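Local coordinates for protein phosphatidylinositide phosphatase SAC2 (Homo sapiens, PDB 4XUU) that removes the 4-phosphate mainly from phosphatidylinositol 4-phosphate and forms homodimers, this chain being its hSac2 domain with a pleckstrin-homology-like fold, at residues Leu51-Tyr63 with Asn71-Lys83. Residues are numbered along the deposited sequence; the frame is centred on the assembly and turned at random.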
loop_
_atom_site.group_PDB
_atom_site.type_symbol
_atom_site.label_atom_id
_atom_site.label_comp_id
_atom_site.label_asym_id
_atom_site.label_seq_id
_atom_site.Cartn_x
_atom_site.Cartn_y
_atom_site.Cartn_z
ATOM N N LEU A 51 7.056 15.505 -14.513
ATOM C CA LEU A 51 7.454 14.142 -14.840
ATOM C C LEU A 51 6.448 13.531 -15.809
ATOM O O LEU A 51 5.253 13.445 -15.500
ATOM C CB LEU A 51 7.568 13.284 -13.573
ATOM C CG LEU A 51 7.837 11.777 -13.700
ATOM C CD1 LEU A 51 9.236 11.477 -14.256
ATOM C CD2 LEU A 51 7.646 11.089 -12.354
ATOM N N LEU A 52 6.926 13.126 -16.981
ATOM C CA LEU A 52 6.067 12.489 -17.974
ATOM C C LEU A 52 6.500 11.052 -18.208
ATOM O O LEU A 52 7.685 10.729 -18.170
ATOM C CB LEU A 52 6.085 13.258 -19.305
ATOM C CG LEU A 52 5.800 14.766 -19.310
ATOM C CD1 LEU A 52 6.068 15.359 -20.694
ATOM C CD2 LEU A 52 4.381 15.098 -18.841
ATOM N N LEU A 53 5.533 10.188 -18.467
ATOM C CA LEU A 53 5.840 8.800 -18.740
ATOM C C LEU A 53 5.266 8.368 -20.088
ATOM O O LEU A 53 4.058 8.437 -20.317
ATOM C CB LEU A 53 5.343 7.897 -17.597
ATOM C CG LEU A 53 5.494 6.382 -17.759
ATOM C CD1 LEU A 53 6.979 5.965 -17.867
ATOM C CD2 LEU A 53 4.777 5.629 -16.631
ATOM N N SER A 54 6.147 7.931 -20.978
ATOM C CA SER A 54 5.715 7.270 -22.205
ATOM C C SER A 54 5.925 5.766 -22.073
ATOM O O SER A 54 6.372 5.280 -21.033
ATOM C CB SER A 54 6.456 7.818 -23.432
ATOM O OG SER A 54 7.684 7.150 -23.626
ATOM N N ASN A 55 5.601 5.032 -23.133
ATOM C CA ASN A 55 5.767 3.583 -23.157
ATOM C C ASN A 55 7.235 3.141 -23.132
ATOM O O ASN A 55 7.533 1.990 -22.818
ATOM C CB ASN A 55 5.053 2.989 -24.372
ATOM C CG ASN A 55 5.728 3.354 -25.685
ATOM O OD1 ASN A 55 6.342 2.510 -26.333
ATOM N ND2 ASN A 55 5.628 4.615 -26.074
ATOM N N SER A 56 8.144 4.057 -23.453
ATOM C CA SER A 56 9.556 3.712 -23.594
ATOM C C SER A 56 10.523 4.649 -22.866
ATOM O O SER A 56 11.713 4.358 -22.768
ATOM C CB SER A 56 9.919 3.666 -25.071
ATOM O OG SER A 56 9.896 4.964 -25.629
ATOM N N ALA A 57 10.012 5.766 -22.353
ATOM C CA ALA A 57 10.853 6.775 -21.722
ATOM C C ALA A 57 10.100 7.568 -20.668
ATOM O O ALA A 57 8.870 7.618 -20.668
ATOM C CB ALA A 57 11.414 7.717 -22.775
ATOM N N TYR A 58 10.844 8.183 -19.758
ATOM C CA TYR A 58 10.269 9.175 -18.866
ATOM C C TYR A 58 10.991 10.499 -19.058
ATOM O O TYR A 58 12.146 10.527 -19.500
ATOM C CB TYR A 58 10.274 8.708 -17.404
ATOM C CG TYR A 58 11.633 8.587 -16.759
ATOM C CD1 TYR A 58 12.517 7.568 -17.132
ATOM C CD2 TYR A 58 12.031 9.478 -15.758
ATOM C CE1 TYR A 58 13.768 7.446 -16.535
ATOM C CE2 TYR A 58 13.277 9.364 -15.149
ATOM C CZ TYR A 58 14.141 8.345 -15.548
ATOM O OH TYR A 58 15.378 8.222 -14.966
ATOM N N TYR A 59 10.289 11.588 -18.757
ATOM C CA TYR A 59 10.764 12.938 -19.032
ATOM C C TYR A 59 10.738 13.753 -17.753
ATOM O O TYR A 59 9.720 13.778 -17.050
ATOM C CB TYR A 59 9.877 13.606 -20.086
ATOM C CG TYR A 59 9.866 12.891 -21.420
ATOM C CD1 TYR A 59 9.151 11.701 -21.599
ATOM C CD2 TYR A 59 10.571 13.401 -22.499
ATOM C CE1 TYR A 59 9.155 11.039 -22.819
ATOM C CE2 TYR A 59 10.569 12.758 -23.723
ATOM C CZ TYR A 59 9.868 11.577 -23.881
ATOM O OH TYR A 59 9.889 10.946 -25.105
ATOM N N VAL A 60 11.858 14.403 -17.445
ATOM C CA VAL A 60 11.952 15.243 -16.258
ATOM C C VAL A 60 12.308 16.672 -16.644
ATOM O O VAL A 60 13.343 16.921 -17.267
ATOM C CB VAL A 60 12.973 14.699 -15.231
ATOM C CG1 VAL A 60 12.877 15.477 -13.930
ATOM C CG2 VAL A 60 12.756 13.208 -14.972
ATOM N N ALA A 61 11.434 17.603 -16.270
ATOM C CA ALA A 61 11.624 19.015 -16.563
ATOM C C ALA A 61 11.579 19.845 -15.286
ATOM O O ALA A 61 10.580 19.824 -14.565
ATOM C CB ALA A 61 10.574 19.496 -17.549
ATOM N N TYR A 62 12.666 20.560 -15.006
ATOM C CA TYR A 62 12.719 21.489 -13.877
ATOM C C TYR A 62 12.343 22.897 -14.337
ATOM O O TYR A 62 12.790 23.351 -15.391
ATOM C CB TYR A 62 14.112 21.495 -13.235
ATOM C CG TYR A 62 14.466 20.240 -12.461
ATOM C CD1 TYR A 62 14.781 19.055 -13.126
ATOM C CD2 TYR A 62 14.499 20.238 -11.063
ATOM C CE1 TYR A 62 15.112 17.902 -12.425
ATOM C CE2 TYR A 62 14.833 19.085 -10.348
ATOM C CZ TYR A 62 15.135 17.921 -11.041
ATOM O OH TYR A 62 15.464 16.768 -10.366
ATOM N N TYR A 63 11.520 23.581 -13.549
ATOM C CA TYR A 63 11.080 24.936 -13.880
ATOM C C TYR A 63 11.839 25.987 -13.080
ATOM O O TYR A 63 12.195 25.760 -11.923
ATOM C CB TYR A 63 9.578 25.088 -13.633
ATOM C CG TYR A 63 8.708 24.455 -14.691
ATOM C CD1 TYR A 63 8.366 23.102 -14.627
ATOM C CD2 TYR A 63 8.223 25.205 -15.756
ATOM C CE1 TYR A 63 7.567 22.517 -15.601
ATOM C CE2 TYR A 63 7.423 24.628 -16.735
ATOM C CZ TYR A 63 7.100 23.285 -16.652
ATOM O OH TYR A 63 6.306 22.714 -17.620
ATOM N N ASN A 71 14.294 25.040 -16.986
ATOM C CA ASN A 71 15.626 25.343 -16.615
ATOM C C ASN A 71 16.451 24.160 -17.025
ATOM O O ASN A 71 17.635 24.254 -17.245
ATOM C CB ASN A 71 15.621 25.392 -15.113
ATOM C CG ASN A 71 16.570 26.369 -14.567
ATOM O OD1 ASN A 71 17.432 26.033 -13.782
ATOM N ND2 ASN A 71 16.413 27.600 -14.956
ATOM N N GLN A 72 15.806 23.013 -17.084
ATOM C CA GLN A 72 16.472 21.779 -17.420
ATOM C C GLN A 72 15.497 20.812 -18.022
ATOM O O GLN A 72 14.383 20.779 -17.637
ATOM C CB GLN A 72 17.047 21.202 -16.157
ATOM C CG GLN A 72 17.840 19.998 -16.353
ATOM C CD GLN A 72 18.383 19.501 -15.070
ATOM O OE1 GLN A 72 18.351 18.329 -14.785
ATOM N NE2 GLN A 72 18.876 20.395 -14.275
ATOM N N TYR A 73 15.941 19.993 -18.944
ATOM C CA TYR A 73 15.070 19.020 -19.598
ATOM C C TYR A 73 15.831 17.744 -19.941
ATOM O O TYR A 73 16.929 17.795 -20.480
ATOM C CB TYR A 73 14.452 19.632 -20.860
ATOM C CG TYR A 73 13.651 18.669 -21.707
ATOM C CD1 TYR A 73 14.272 17.886 -22.684
ATOM C CD2 TYR A 73 12.272 18.552 -21.547
ATOM C CE1 TYR A 73 13.544 17.003 -23.469
ATOM C CE2 TYR A 73 11.531 17.669 -22.329
ATOM C CZ TYR A 73 12.176 16.899 -23.287
ATOM O OH TYR A 73 11.453 16.031 -24.069
ATOM N N GLN A 74 15.233 16.600 -19.628
ATOM C CA GLN A 74 15.853 15.306 -19.879
ATOM C C GLN A 74 14.832 14.293 -20.377
ATOM O O GLN A 74 13.803 14.085 -19.740
ATOM C CB GLN A 74 16.497 14.757 -18.602
ATOM C CG GLN A 74 17.766 15.470 -18.128
ATOM C CD GLN A 74 18.365 14.816 -16.894
ATOM O OE1 GLN A 74 17.651 14.454 -15.969
ATOM N NE2 GLN A 74 19.679 14.660 -16.880
ATOM N N ARG A 75 15.110 13.677 -21.521
ATOM C CA ARG A 75 14.420 12.454 -21.897
ATOM C C ARG A 75 15.324 11.313 -21.488
ATOM O O ARG A 75 16.520 11.311 -21.793
ATOM C CB ARG A 75 14.134 12.382 -23.395
ATOM C CG ARG A 75 13.391 11.110 -23.805
ATOM C CD ARG A 75 13.320 10.957 -25.311
ATOM N NE ARG A 75 12.770 9.663 -25.707
ATOM C CZ ARG A 75 13.477 8.539 -25.819
ATOM N NH1 ARG A 75 14.779 8.526 -25.561
ATOM N NH2 ARG A 75 12.875 7.420 -26.186
ATOM N N LEU A 76 14.751 10.351 -20.783
ATOM C CA LEU A 76 15.521 9.244 -20.246
ATOM C C LEU A 76 14.825 7.944 -20.596
ATOM O O LEU A 76 13.652 7.745 -20.258
ATOM C CB LEU A 76 15.666 9.392 -18.727
ATOM C CG LEU A 76 16.431 10.622 -18.213
ATOM C CD1 LEU A 76 15.945 11.075 -16.840
ATOM C CD2 LEU A 76 17.937 10.360 -18.209
ATOM N N SER A 77 15.542 7.071 -21.295
ATOM C CA SER A 77 15.022 5.758 -21.644
ATOM C C SER A 77 14.717 4.984 -20.371
ATOM O O SER A 77 15.423 5.130 -19.367
ATOM C CB SER A 77 16.033 4.993 -22.493
ATOM O OG SER A 77 15.540 3.707 -22.826
ATOM N N LEU A 78 13.663 4.172 -20.410
ATOM C CA LEU A 78 13.284 3.365 -19.254
ATOM C C LEU A 78 14.300 2.264 -18.946
ATOM O O LEU A 78 14.407 1.823 -17.801
ATOM C CB LEU A 78 11.870 2.799 -19.408
ATOM C CG LEU A 78 10.700 3.773 -19.182
ATOM C CD1 LEU A 78 9.403 3.166 -19.683
ATOM C CD2 LEU A 78 10.560 4.179 -17.724
ATOM N N GLU A 79 15.049 1.828 -19.961
ATOM C CA GLU A 79 16.132 0.862 -19.760
ATOM C C GLU A 79 17.148 1.340 -18.729
ATOM O O GLU A 79 17.723 0.531 -17.998
ATOM C CB GLU A 79 16.869 0.565 -21.067
ATOM C CG GLU A 79 16.272 -0.555 -21.896
ATOM C CD GLU A 79 15.458 -0.042 -23.071
ATOM O OE1 GLU A 79 14.732 0.966 -22.910
ATOM O OE2 GLU A 79 15.547 -0.650 -24.160
ATOM N N ASN A 80 17.360 2.655 -18.683
ATOM C CA ASN A 80 18.383 3.257 -17.833
ATOM C C ASN A 80 17.920 3.604 -16.422
ATOM O O ASN A 80 18.740 3.961 -15.574
ATOM C CB ASN A 80 18.983 4.493 -18.510
ATOM C CG ASN A 80 19.792 4.149 -19.748
ATOM O OD1 ASN A 80 19.787 4.895 -20.722
ATOM N ND2 ASN A 80 20.491 3.018 -19.714
ATOM N N LEU A 81 16.613 3.507 -16.177
ATOM C CA LEU A 81 16.059 3.697 -14.839
ATOM C C LEU A 81 16.332 2.456 -13.991
ATOM O O LEU A 81 15.685 1.427 -14.168
ATOM C CB LEU A 81 14.555 3.996 -14.908
ATOM C CG LEU A 81 13.823 4.336 -13.599
ATOM C CD1 LEU A 81 14.476 5.503 -12.869
ATOM C CD2 LEU A 81 12.364 4.626 -13.866
ATOM N N GLU A 82 17.289 2.568 -13.071
ATOM C CA GLU A 82 17.800 1.419 -12.312
ATOM C C GLU A 82 16.859 0.951 -11.205
ATOM O O GLU A 82 16.543 -0.235 -11.116
ATOM C CB GLU A 82 19.169 1.730 -11.698
ATOM C CG GLU A 82 20.241 2.192 -12.680
ATOM C CD GLU A 82 21.559 2.530 -11.989
ATOM O OE1 GLU A 82 21.536 2.884 -10.785
ATOM O OE2 GLU A 82 22.622 2.440 -12.649
ATOM N N LYS A 83 16.437 1.886 -10.357
ATOM C CA LYS A 83 15.642 1.576 -9.174
ATOM C C LYS A 83 14.948 2.824 -8.644
ATOM O O LYS A 83 15.309 3.945 -9.006
ATOM C CB LYS A 83 16.517 0.953 -8.078
ATOM C CG LYS A 83 17.686 1.818 -7.635
ATOM C CD LYS A 83 18.497 1.159 -6.540
ATOM C CE LYS A 83 19.578 2.104 -6.043
ATOM N NZ LYS A 83 20.305 1.562 -4.865
#
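Tyr58 and Leu76 face each other as a hydrogen-bonded pair of the antiparallel hairpin 57-63/72-77, part of the PH-like sheet of the hSac2 domain, and illustrate how neighbouring residues of a strand, pointing to opposite faces, build two separate clusters. On the face carrying Tyr58, Val60 and Leu76, which packs against strands 99-107 and 110-119, Leu76 CB makes a CH-pi contact over one face of the Tyr58 ring, 3.9 Å from its centroid; Leu81 CD2 lies over the opposite face. Its chi1 of 68° sets CG between the backbone N and carbonyl carbon, swinging the ring over the neighbouring strand. A serine here would probably leave Leu76 and Leu81 facing a gap where the ring now separates them. Leu78 CD2 bridges Tyr58 CD1 and Leu53 CD1, extending this core toward helix 129-145.

The other face groups Tyr59, Tyr73 and Arg75. The aliphatic part of Arg75 runs along the Tyr59 ring, guanidinium and ring planes 77° apart, and Arg75 NE donates a weak hydrogen bond to Tyr59 OH (3.2 Å). Glu24, outside the hairpin, hydrogen-bonds Tyr59 OH and forms a salt bridge with Arg75 NH2. Tyr73 OH reaches the Tyr59 ring edge. At the far end, Asn71 and Gln72 oppose Tyr62 in a classic beta bulge, where Asn71 N donates to Tyr62 O at 2.8 Å.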